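Long-range contacts in toll-like receptor 13 (Mus musculus, PDB 4Z0C), which recognises and binds bacterial 23S rRNA as an innate immune receptor, signalling through MYD88 and TRAF6 to activate NF-kappa-B, here as its leucine-rich-repeat ectodomain bound to single-stranded RNA: residues A[40-45]-A[62-67]; A[86-91]-A[109-114]; A[413-418]-A[437-442]; A[442-447]-A[466-471]. All coordinates share one frame; numbering follows the deposited sequence.

Interaction 1: A[40-45]-A[62-67]; sequences LNLTHN and VDLRLE. With NAG (2-acetamido-2-deoxy-beta-D-glucopyranose), chain E.
Asn41 OD1 is gripped by two donors, both from Thr43: the hydroxyl OG1, very short at 2.4 Å and on a lone pair, and the backbone N, which closes an Asx turn. With CG anti to the backbone N, the Asn41 amide carries an N-linked glycan through its bond from ND2 to NAG C1. The sugar lies over one face of the Arg65 guanidinium, with NAG C6 4.0 Å above the plane and over its centre. Arg65 is itself held flat by Asp63 in a side-on salt bridge, NE to OD1 at 3.0 Å and NH2 to OD2, each oxygen using its syn lone pair. One water links Asp63 OD1 with NAG O6 and, weakly, Leu40 O. Beneath, the parallel strands are tied by Leu40 N to Asp63 O, nearly straight at 175°, by Arg65 N to Leu40 O, and by Leu42 N to Arg65 O at 2.7 Å. On the face opposite the sugar, Leu40 CD2 meets Leu64 CD1 at 3.8 Å and Leu42 CB meets Leu66 CD2, each pair of leucines running abreast into the interior. Leucines inside and a glycan on the other face mark this as part of the parallel strand ladder of a Toll-like receptor ectodomain.

Interaction 2: A[86-91]-A[109-114]; sequences TLLNLV and KTLLLS
Two consecutive leucine-rich repeats, LRR 3 and LRR 4, meet here through their parallel strands 87-89 and 110-112, whose axes run 4.9 Å apart and only 2° from parallel. The ladder starts at Thr86 O, which takes two N-H groups: Thr110 N in the carbonyl plane and Lys109 N from above it, at 2.9 Å. Leu88 then donates from its N to Thr110 O and accepts from Leu112 N at its O, the latter bond 3.0 Å long and nearly along the C=O axis. Leu90 N to Leu112 O, 2.8 Å, closes the series where the strands end. On the buried face Leu88 and Leu111 both hold CG anti to the backbone N and run abreast, so that Leu88 CD2 touches Leu111 CD1 at 3.7 Å. One step on, Leu113 CD2 lies against Leu90 CB at 3.8 Å. On the other face Leu112 swings CG beside its own backbone N (chi1 -53°); its CD1 passes obliquely by Asn89 ND2, while its CB packs on Val91 CG2 at 3.6 Å. Asn89 OD1 accepts from Val91 N at 3.0 Å, an Asx turn that follows the strand. Past it, Asn116 ND2 bonds to both Leu90 O and Leu113 O, joining the two turns. An asparagine bridging successive turns in this way is a rung of the asparagine ladder.

Interaction 3: A[413-418]-A[437-442]; sequences VTIDRY and RTLNHG
The two backbones run in roughly the same direction, 22° apart between residues 415-417 and 439-442, without a beta bridge: the CA atoms of Asp416 and Asn440 are 5.9 Å apart, wider than in a strand pair, and the backbones close to 5.0 Å between the CA atoms of Arg417 and Gly442. Side-chain packing and a CA-H...O contact from Arg417 CA to Gly442 O make the join. Gly442 O also faces Arg417 CB at 3.4 Å, and the positive phi of Gly442 (74°) suits glycine. Arg417 places CG in the crowded position between backbone N and carbonyl carbon, then bends at chi3, which brings NH1 to 3.7 Å from His441 NE2. The two side chains lie alongside each other, the guanidinium and imidazole planes 80° apart, with His441 CE1 over one guanidinium face. Arg417 CG also sits over the centre of the Tyr418 ring, 3.6 Å above its plane. His441 ND1 and Asn440 ND2 both donate to the carboxylate of Glu464, consistent with an orientation that leaves Asn440 OD1 facing Ile415 O; those two acceptors approach to 3.2 Å without bonding. Asp416 OD1 takes the N-H of Tyr418 in an Asx turn. On the inner side Ile415 CD1 meets Leu439 CD1 at 4.2 Å. The contact joins LRR 16 to LRR 17, linking the loop between strands 404-406 and 428-430 to strand 438-439 and the turn after it; that strand pairs in parallel with strand 462-463, and Val413 and Arg437 also reach the second subunit.

Interaction 4: A[442-447]-A[466-471]; sequences GTFRPL and NSFSGL
Phe444 carries the apolar part of the contact: its CB rests on Leu471 CD1 at 3.8 Å, its CE2 lies 4.2 Å from Phe468 CE1, and its ring edge turns CD2 toward Ser467 O. Both phenylalanines hold CG anti to the carbonyl carbon, so the side chains run together in the same direction. Leu471 CD2 reaches past Phe444 to Leu447 CB at 4.0 Å. Arg445, bent at chi2 and chi3, folds back over the neighbouring turn, with CG 3.3 Å from Ser469 OG and one guanidinium face over Gly470 CA, 3.7 Å above the plane and toward the rim. One direct hydrogen bond joins the backbones, Gly442 N to Asn466 O at 3.0 Å, and a water accepts from Phe444 N while donating to Ser467 O, at 2.6 Å, and to Ser469 O. Type I turns at 442-445, 444-447 and 466-469 and a type II turn at 468-471 set these groups in place. Farther out, Thr443 OG1 bonds to Asn440 O and Ser467 OG to Glu464 O, while Leu439 and Leu453 pack against both phenylalanine rings. Equivalent phenylalanines packed side by side from turn to turn inside the coil form a phenylalanine spine.

The four contacts join neighbouring repeats of one solenoid in two pairs, on opposite sides of the chain's centre. Interactions 1 and 2, with centres 10 Å apart, are consecutive in the strand ladder: Val62 O lies 2.8 Å from Thr86 N and Leu66 N 2.9 Å from Asn89 O, both probable hydrogen bonds. Interactions 3 and 4 are likewise 10 Å apart, share Gly442, and continue through Leu439 CD2 on Phe468 CZ at 3.5 Å. Centres of the two pairs stand about 50 Å apart. Interaction 1 comes nearest the bound RNA, its closest atom about 5 Å away, followed by interactions 2, 3 and 4 at about 8, 12 and 14 Å.

Interaction 1: A[40-45]-A[62-67]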
# COMPACT_ATOMS: atom_id res chain seq x y z
N LEU A 40 -20.24 15.46 27.92
CA LEU A 40 -18.87 15.77 28.28
C LEU A 40 -18.07 14.50 28.29
O LEU A 40 -18.40 13.58 29.01
CB LEU A 40 -18.82 16.42 29.66
CG LEU A 40 -17.43 16.74 30.23
CD1 LEU A 40 -16.64 17.70 29.29
CD2 LEU A 40 -17.54 17.32 31.63
N ASN A 41 -17.02 14.42 27.46
CA ASN A 41 -16.22 13.20 27.37
C ASN A 41 -14.78 13.44 27.84
O ASN A 41 -14.01 14.11 27.16
CB ASN A 41 -16.24 12.62 25.94
CG ASN A 41 -15.64 11.20 25.86
OD1 ASN A 41 -14.90 10.82 26.77
ND2 ASN A 41 -15.98 10.41 24.82
N LEU A 42 -14.41 12.86 28.98
CA LEU A 42 -13.06 13.06 29.50
C LEU A 42 -12.25 11.76 29.49
O LEU A 42 -11.35 11.56 30.31
CB LEU A 42 -13.10 13.63 30.92
CG LEU A 42 -13.50 15.11 31.04
CD1 LEU A 42 -14.47 15.37 32.19
CD2 LEU A 42 -12.26 15.95 31.21
N THR A 43 -12.54 10.91 28.52
CA THR A 43 -11.83 9.64 28.34
C THR A 43 -10.33 9.85 28.09
O THR A 43 -9.94 10.80 27.42
CB THR A 43 -12.42 8.86 27.16
OG1 THR A 43 -13.83 8.70 27.37
CG2 THR A 43 -11.74 7.49 26.98
N HIS A 44 -9.52 8.97 28.67
CA HIS A 44 -8.08 8.89 28.38
C HIS A 44 -7.32 10.08 28.98
O HIS A 44 -6.72 10.87 28.26
CB HIS A 44 -7.85 8.70 26.86
CG HIS A 44 -6.48 8.21 26.50
ND1 HIS A 44 -5.46 8.06 27.42
CD2 HIS A 44 -5.97 7.82 25.31
CE1 HIS A 44 -4.37 7.61 26.81
NE2 HIS A 44 -4.66 7.44 25.53
N ASN A 45 -7.35 10.18 30.30
CA ASN A 45 -6.60 11.20 31.04
C ASN A 45 -6.05 10.59 32.34
O ASN A 45 -6.08 9.39 32.50
CB ASN A 45 -7.47 12.44 31.30
CG ASN A 45 -7.73 13.24 30.04
OD1 ASN A 45 -6.86 13.97 29.55
ND2 ASN A 45 -8.94 13.10 29.49
N VAL A 62 -25.94 15.39 30.45
CA VAL A 62 -26.78 14.23 30.25
C VAL A 62 -25.90 12.99 30.17
O VAL A 62 -26.27 11.92 30.65
CB VAL A 62 -27.61 14.36 28.97
CG1 VAL A 62 -28.29 13.06 28.64
CG2 VAL A 62 -28.65 15.45 29.12
N ASP A 63 -24.72 13.16 29.59
CA ASP A 63 -23.82 12.06 29.28
C ASP A 63 -22.42 12.43 29.78
O ASP A 63 -21.81 13.35 29.29
CB ASP A 63 -23.82 11.87 27.76
CG ASP A 63 -23.06 10.64 27.29
OD1 ASP A 63 -21.92 10.38 27.75
OD2 ASP A 63 -23.61 9.93 26.42
N LEU A 64 -21.91 11.69 30.75
CA LEU A 64 -20.59 11.98 31.28
C LEU A 64 -19.74 10.73 31.16
O LEU A 64 -20.11 9.67 31.67
CB LEU A 64 -20.67 12.38 32.75
CG LEU A 64 -19.34 12.69 33.44
CD1 LEU A 64 -18.65 13.85 32.73
CD2 LEU A 64 -19.58 13.04 34.91
N ARG A 65 -18.59 10.85 30.50
CA ARG A 65 -17.70 9.70 30.32
C ARG A 65 -16.32 9.99 30.87
O ARG A 65 -15.63 10.90 30.42
CB ARG A 65 -17.60 9.31 28.85
CG ARG A 65 -18.92 8.86 28.26
CD ARG A 65 -18.81 8.59 26.75
NE ARG A 65 -20.15 8.51 26.17
CZ ARG A 65 -20.47 7.86 25.06
NH1 ARG A 65 -19.53 7.22 24.34
NH2 ARG A 65 -21.74 7.86 24.66
N LEU A 66 -15.94 9.19 31.86
CA LEU A 66 -14.67 9.33 32.54
C LEU A 66 -13.87 8.07 32.36
O LEU A 66 -13.05 7.73 33.21
CB LEU A 66 -14.90 9.57 34.03
CG LEU A 66 -15.42 10.96 34.40
CD1 LEU A 66 -16.16 10.95 35.75
CD2 LEU A 66 -14.25 11.91 34.49
N GLU A 67 -14.11 7.40 31.23
CA GLU A 67 -13.45 6.13 30.91
C GLU A 67 -11.93 6.28 30.83
O GLU A 67 -11.42 7.29 30.36
CB GLU A 67 -13.99 5.56 29.59
CG GLU A 67 -13.34 4.24 29.15
CD GLU A 67 -14.17 3.45 28.15
OE1 GLU A 67 -15.21 3.94 27.66
OE2 GLU A 67 -13.78 2.31 27.83
C1 NAG E . -16.69 10.94 23.69
C2 NAG E . -16.45 9.89 22.57
C3 NAG E . -17.40 10.11 21.40
C4 NAG E . -18.83 10.11 21.91
C5 NAG E . -18.90 11.27 22.88
C6 NAG E . -20.33 11.53 23.36
C7 NAG E . -14.12 9.20 22.46
C8 NAG E . -12.81 9.28 21.70
N2 NAG E . -15.13 9.92 21.99
O3 NAG E . -17.19 9.14 20.41
O4 NAG E . -19.75 10.29 20.85
O5 NAG E . -18.07 10.97 23.98
O6 NAG E . -20.31 12.32 24.53
O7 NAG E . -14.22 8.52 23.48
O HOH W 1 -19.47 11.91 27.10

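Interaction 2: A[86-91]-A[109-114]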
# COMPACT_ATOMS: atom_id res chain seq x y z
N THR A 86 -28.13 10.87 32.41
CA THR A 86 -28.72 9.56 32.13
C THR A 86 -27.67 8.48 31.89
O THR A 86 -27.95 7.27 32.01
CB THR A 86 -29.72 9.62 30.96
OG1 THR A 86 -29.06 10.12 29.79
CG2 THR A 86 -30.89 10.56 31.32
N LEU A 87 -26.45 8.90 31.58
CA LEU A 87 -25.36 7.95 31.39
C LEU A 87 -24.14 8.37 32.20
O LEU A 87 -23.75 9.52 32.19
CB LEU A 87 -25.02 7.85 29.90
CG LEU A 87 -24.19 6.65 29.38
CD1 LEU A 87 -24.32 6.57 27.87
CD2 LEU A 87 -22.72 6.79 29.74
N LEU A 88 -23.55 7.42 32.92
CA LEU A 88 -22.31 7.69 33.65
C LEU A 88 -21.31 6.59 33.38
O LEU A 88 -21.54 5.45 33.74
CB LEU A 88 -22.56 7.79 35.15
CG LEU A 88 -21.31 8.02 36.01
CD1 LEU A 88 -20.50 9.19 35.48
CD2 LEU A 88 -21.71 8.27 37.46
N ASN A 89 -20.18 6.94 32.76
CA ASN A 89 -19.17 5.96 32.39
C ASN A 89 -17.94 6.09 33.29
O ASN A 89 -17.29 7.13 33.31
CB ASN A 89 -18.80 6.17 30.91
CG ASN A 89 -17.90 5.08 30.35
OD1 ASN A 89 -17.03 4.55 31.04
ND2 ASN A 89 -18.09 4.77 29.06
N LEU A 90 -17.64 5.04 34.03
CA LEU A 90 -16.51 5.04 34.96
C LEU A 90 -15.60 3.86 34.64
O LEU A 90 -14.78 3.44 35.46
CB LEU A 90 -17.04 4.93 36.40
CG LEU A 90 -16.85 6.09 37.39
CD1 LEU A 90 -16.72 7.38 36.69
CD2 LEU A 90 -18.02 6.20 38.40
N VAL A 91 -15.74 3.34 33.42
CA VAL A 91 -14.97 2.19 32.94
C VAL A 91 -13.46 2.45 32.95
O VAL A 91 -13.01 3.55 32.61
CB VAL A 91 -15.40 1.81 31.51
CG1 VAL A 91 -14.55 0.67 30.97
CG2 VAL A 91 -16.87 1.43 31.51
N LYS A 109 -29.76 6.50 34.20
CA LYS A 109 -30.31 5.27 33.63
C LYS A 109 -29.28 4.16 33.47
O LYS A 109 -29.61 2.98 33.61
CB LYS A 109 -30.99 5.54 32.29
CG LYS A 109 -32.38 6.11 32.45
CD LYS A 109 -32.99 6.52 31.13
CE LYS A 109 -33.20 5.35 30.21
NZ LYS A 109 -33.49 5.84 28.84
N THR A 110 -28.05 4.53 33.16
CA THR A 110 -26.98 3.53 33.03
C THR A 110 -25.69 3.93 33.73
O THR A 110 -25.24 5.06 33.66
CB THR A 110 -26.74 3.04 31.56
OG1 THR A 110 -25.35 3.14 31.24
CG2 THR A 110 -27.55 3.82 30.55
N LEU A 111 -25.14 2.98 34.49
CA LEU A 111 -23.91 3.23 35.24
C LEU A 111 -22.91 2.14 34.87
O LEU A 111 -23.16 0.96 35.10
CB LEU A 111 -24.20 3.20 36.73
CG LEU A 111 -22.99 3.28 37.66
CD1 LEU A 111 -22.22 4.56 37.46
CD2 LEU A 111 -23.43 3.16 39.12
N LEU A 112 -21.77 2.55 34.32
CA LEU A 112 -20.76 1.60 33.86
C LEU A 112 -19.55 1.64 34.77
O LEU A 112 -18.86 2.65 34.88
CB LEU A 112 -20.36 1.90 32.41
CG LEU A 112 -21.54 1.98 31.43
CD1 LEU A 112 -21.11 2.37 30.02
CD2 LEU A 112 -22.29 0.68 31.41
N LEU A 113 -19.31 0.52 35.44
CA LEU A 113 -18.18 0.40 36.35
C LEU A 113 -17.26 -0.75 35.96
O LEU A 113 -16.47 -1.24 36.77
CB LEU A 113 -18.69 0.18 37.77
CG LEU A 113 -19.29 1.42 38.44
CD1 LEU A 113 -20.15 0.99 39.61
CD2 LEU A 113 -18.16 2.29 38.92
N SER A 114 -17.35 -1.14 34.68
CA SER A 114 -16.55 -2.23 34.14
C SER A 114 -15.08 -1.91 34.28
O SER A 114 -14.71 -0.75 34.37
CB SER A 114 -16.87 -2.44 32.66
OG SER A 114 -18.13 -1.87 32.35

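Interaction 3: A[413-418]-A[437-442]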
# COMPACT_ATOMS: atom_id res chain seq x y z
N VAL A 413 -9.65 -15.95 -8.01
CA VAL A 413 -8.58 -15.64 -8.91
C VAL A 413 -9.19 -15.10 -10.20
O VAL A 413 -8.55 -14.36 -10.94
CB VAL A 413 -7.77 -16.93 -9.11
CG1 VAL A 413 -7.91 -17.50 -10.51
CG2 VAL A 413 -6.35 -16.75 -8.64
N THR A 414 -10.45 -15.44 -10.45
CA THR A 414 -11.10 -14.97 -11.66
C THR A 414 -12.63 -15.09 -11.55
O THR A 414 -13.15 -15.99 -10.88
CB THR A 414 -10.57 -15.74 -12.90
OG1 THR A 414 -10.94 -15.07 -14.11
CG2 THR A 414 -11.08 -17.17 -12.90
N ILE A 415 -13.33 -14.16 -12.18
CA ILE A 415 -14.78 -14.23 -12.35
C ILE A 415 -15.10 -13.72 -13.75
O ILE A 415 -14.29 -13.02 -14.37
CB ILE A 415 -15.53 -13.34 -11.31
CG1 ILE A 415 -14.86 -11.97 -11.16
CG2 ILE A 415 -15.57 -14.01 -9.95
CD1 ILE A 415 -15.64 -10.98 -10.32
N ASP A 416 -16.27 -14.07 -14.28
CA ASP A 416 -16.69 -13.49 -15.55
C ASP A 416 -18.21 -13.35 -15.67
O ASP A 416 -18.94 -13.52 -14.69
CB ASP A 416 -16.13 -14.29 -16.73
CG ASP A 416 -16.51 -15.77 -16.67
OD1 ASP A 416 -17.65 -16.10 -16.24
OD2 ASP A 416 -15.66 -16.61 -17.06
N ARG A 417 -18.67 -13.11 -16.89
CA ARG A 417 -20.07 -12.81 -17.17
C ARG A 417 -20.99 -13.96 -16.81
O ARG A 417 -22.20 -13.78 -16.68
CB ARG A 417 -20.26 -12.46 -18.65
CG ARG A 417 -20.16 -13.68 -19.55
CD ARG A 417 -20.50 -13.41 -20.99
NE ARG A 417 -19.44 -13.94 -21.84
CZ ARG A 417 -19.11 -13.47 -23.04
NH1 ARG A 417 -19.77 -12.44 -23.55
NH2 ARG A 417 -18.13 -14.04 -23.72
N TYR A 418 -20.41 -15.15 -16.62
CA TYR A 418 -21.22 -16.34 -16.33
C TYR A 418 -21.24 -16.66 -14.85
O TYR A 418 -21.82 -17.66 -14.44
CB TYR A 418 -20.70 -17.56 -17.10
CG TYR A 418 -20.62 -17.37 -18.60
CD1 TYR A 418 -21.77 -17.13 -19.36
CD2 TYR A 418 -19.41 -17.50 -19.28
CE1 TYR A 418 -21.71 -16.97 -20.73
CE2 TYR A 418 -19.33 -17.35 -20.64
CZ TYR A 418 -20.48 -17.08 -21.37
OH TYR A 418 -20.40 -16.94 -22.74
N ARG A 437 -7.55 -9.84 -10.43
CA ARG A 437 -6.59 -8.95 -11.13
C ARG A 437 -7.18 -8.15 -12.27
O ARG A 437 -6.75 -7.02 -12.52
CB ARG A 437 -5.37 -9.74 -11.63
CG ARG A 437 -4.41 -10.06 -10.51
CD ARG A 437 -3.26 -10.96 -10.91
NE ARG A 437 -2.62 -11.44 -9.69
CZ ARG A 437 -1.31 -11.60 -9.53
NH1 ARG A 437 -0.47 -11.35 -10.53
NH2 ARG A 437 -0.85 -12.03 -8.36
N THR A 438 -8.17 -8.70 -12.96
CA THR A 438 -8.88 -7.95 -13.99
C THR A 438 -10.40 -8.18 -13.90
O THR A 438 -10.86 -9.20 -13.42
CB THR A 438 -8.44 -8.30 -15.43
OG1 THR A 438 -9.20 -9.41 -15.91
CG2 THR A 438 -6.97 -8.62 -15.49
N LEU A 439 -11.15 -7.20 -14.39
CA LEU A 439 -12.60 -7.27 -14.42
C LEU A 439 -13.02 -7.35 -15.88
O LEU A 439 -12.66 -6.48 -16.68
CB LEU A 439 -13.17 -6.02 -13.77
CG LEU A 439 -14.39 -6.09 -12.86
CD1 LEU A 439 -14.39 -7.30 -11.91
CD2 LEU A 439 -14.48 -4.77 -12.07
N ASN A 440 -13.73 -8.41 -16.25
CA ASN A 440 -14.14 -8.59 -17.63
C ASN A 440 -15.46 -7.89 -17.90
O ASN A 440 -16.25 -7.68 -16.97
CB ASN A 440 -14.24 -10.08 -17.98
CG ASN A 440 -12.95 -10.83 -17.73
OD1 ASN A 440 -12.91 -11.77 -16.93
ND2 ASN A 440 -11.87 -10.41 -18.41
N HIS A 441 -15.72 -7.55 -19.16
CA HIS A 441 -16.98 -6.92 -19.53
C HIS A 441 -18.15 -7.84 -19.20
O HIS A 441 -18.07 -9.07 -19.39
CB HIS A 441 -17.01 -6.57 -21.02
CG HIS A 441 -17.13 -7.76 -21.92
ND1 HIS A 441 -16.07 -8.60 -22.19
CD2 HIS A 441 -18.19 -8.26 -22.61
CE1 HIS A 441 -16.47 -9.57 -23.00
NE2 HIS A 441 -17.75 -9.38 -23.27
N GLY A 442 -19.22 -7.24 -18.70
CA GLY A 442 -20.45 -7.95 -18.44
C GLY A 442 -20.45 -8.88 -17.24
O GLY A 442 -21.41 -9.64 -17.06

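Interaction 4: A[442-447]-A[466-471]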
# COMPACT_ATOMS: atom_id res chain seq x y z
N GLY A 442 -19.22 -7.24 -18.70
CA GLY A 442 -20.45 -7.95 -18.44
C GLY A 442 -20.45 -8.88 -17.24
O GLY A 442 -21.41 -9.64 -17.06
N THR A 443 -19.38 -8.84 -16.44
CA THR A 443 -19.26 -9.77 -15.31
C THR A 443 -20.47 -9.71 -14.38
O THR A 443 -20.88 -10.74 -13.85
CB THR A 443 -17.96 -9.57 -14.50
OG1 THR A 443 -16.83 -9.95 -15.30
CG2 THR A 443 -17.96 -10.42 -13.23
N PHE A 444 -21.05 -8.52 -14.21
CA PHE A 444 -22.18 -8.32 -13.29
C PHE A 444 -23.48 -8.00 -14.03
O PHE A 444 -24.43 -7.52 -13.42
CB PHE A 444 -21.88 -7.21 -12.27
CG PHE A 444 -20.50 -7.28 -11.69
CD1 PHE A 444 -20.21 -8.19 -10.69
CD2 PHE A 444 -19.50 -6.45 -12.15
CE1 PHE A 444 -18.93 -8.28 -10.16
CE2 PHE A 444 -18.22 -6.51 -11.61
CZ PHE A 444 -17.94 -7.44 -10.61
N ARG A 445 -23.51 -8.22 -15.34
CA ARG A 445 -24.71 -7.96 -16.16
C ARG A 445 -26.03 -8.48 -15.59
O ARG A 445 -27.03 -7.76 -15.64
CB ARG A 445 -24.53 -8.48 -17.59
CG ARG A 445 -24.29 -7.41 -18.63
CD ARG A 445 -25.34 -7.46 -19.74
NE ARG A 445 -26.61 -6.84 -19.34
CZ ARG A 445 -26.92 -5.56 -19.55
NH1 ARG A 445 -26.05 -4.76 -20.16
NH2 ARG A 445 -28.09 -5.08 -19.15
N PRO A 446 -26.07 -9.73 -15.08
CA PRO A 446 -27.34 -10.25 -14.56
C PRO A 446 -27.83 -9.58 -13.28
O PRO A 446 -29.01 -9.68 -13.00
CB PRO A 446 -27.02 -11.72 -14.25
CG PRO A 446 -25.83 -12.03 -15.08
CD PRO A 446 -25.03 -10.78 -15.12
N LEU A 447 -26.95 -8.93 -12.53
CA LEU A 447 -27.30 -8.42 -11.21
C LEU A 447 -28.08 -7.10 -11.25
O LEU A 447 -27.62 -6.07 -10.72
CB LEU A 447 -26.04 -8.29 -10.36
CG LEU A 447 -25.24 -9.60 -10.34
CD1 LEU A 447 -24.01 -9.50 -9.44
CD2 LEU A 447 -26.14 -10.75 -9.89
N ASN A 466 -17.21 -1.43 -20.01
CA ASN A 466 -18.46 -2.13 -19.70
C ASN A 466 -18.32 -3.25 -18.65
O ASN A 466 -19.11 -4.20 -18.64
CB ASN A 466 -19.12 -2.67 -20.98
CG ASN A 466 -19.41 -1.58 -22.00
OD1 ASN A 466 -19.80 -0.47 -21.64
ND2 ASN A 466 -19.21 -1.89 -23.28
N SER A 467 -17.32 -3.14 -17.79
CA SER A 467 -17.17 -4.05 -16.66
C SER A 467 -18.41 -4.02 -15.77
O SER A 467 -18.80 -5.04 -15.22
CB SER A 467 -15.96 -3.66 -15.81
OG SER A 467 -14.76 -4.19 -16.33
N PHE A 468 -19.01 -2.85 -15.67
CA PHE A 468 -20.13 -2.60 -14.77
C PHE A 468 -21.46 -2.38 -15.49
O PHE A 468 -22.37 -1.77 -14.93
CB PHE A 468 -19.83 -1.39 -13.88
CG PHE A 468 -18.55 -1.50 -13.11
CD1 PHE A 468 -18.43 -2.38 -12.04
CD2 PHE A 468 -17.45 -0.73 -13.46
CE1 PHE A 468 -17.26 -2.47 -11.33
CE2 PHE A 468 -16.26 -0.83 -12.77
CZ PHE A 468 -16.16 -1.69 -11.70
N SER A 469 -21.58 -2.84 -16.73
CA SER A 469 -22.88 -2.76 -17.40
C SER A 469 -23.96 -3.62 -16.69
O SER A 469 -23.65 -4.64 -16.04
CB SER A 469 -22.77 -3.14 -18.88
OG SER A 469 -22.63 -4.54 -19.04
N GLY A 470 -25.21 -3.19 -16.77
CA GLY A 470 -26.29 -3.91 -16.13
C GLY A 470 -26.52 -3.52 -14.67
O GLY A 470 -27.52 -3.89 -14.07
N LEU A 471 -25.58 -2.78 -14.10
CA LEU A 471 -25.69 -2.40 -12.70
C LEU A 471 -26.43 -1.07 -12.57
O LEU A 471 -25.96 -0.13 -11.93
CB LEU A 471 -24.31 -2.32 -12.05
CG LEU A 471 -23.62 -3.68 -11.94
CD1 LEU A 471 -22.24 -3.57 -11.32
CD2 LEU A 471 -24.49 -4.66 -11.15
O HOH W 2 -21.13 -5.99 -15.92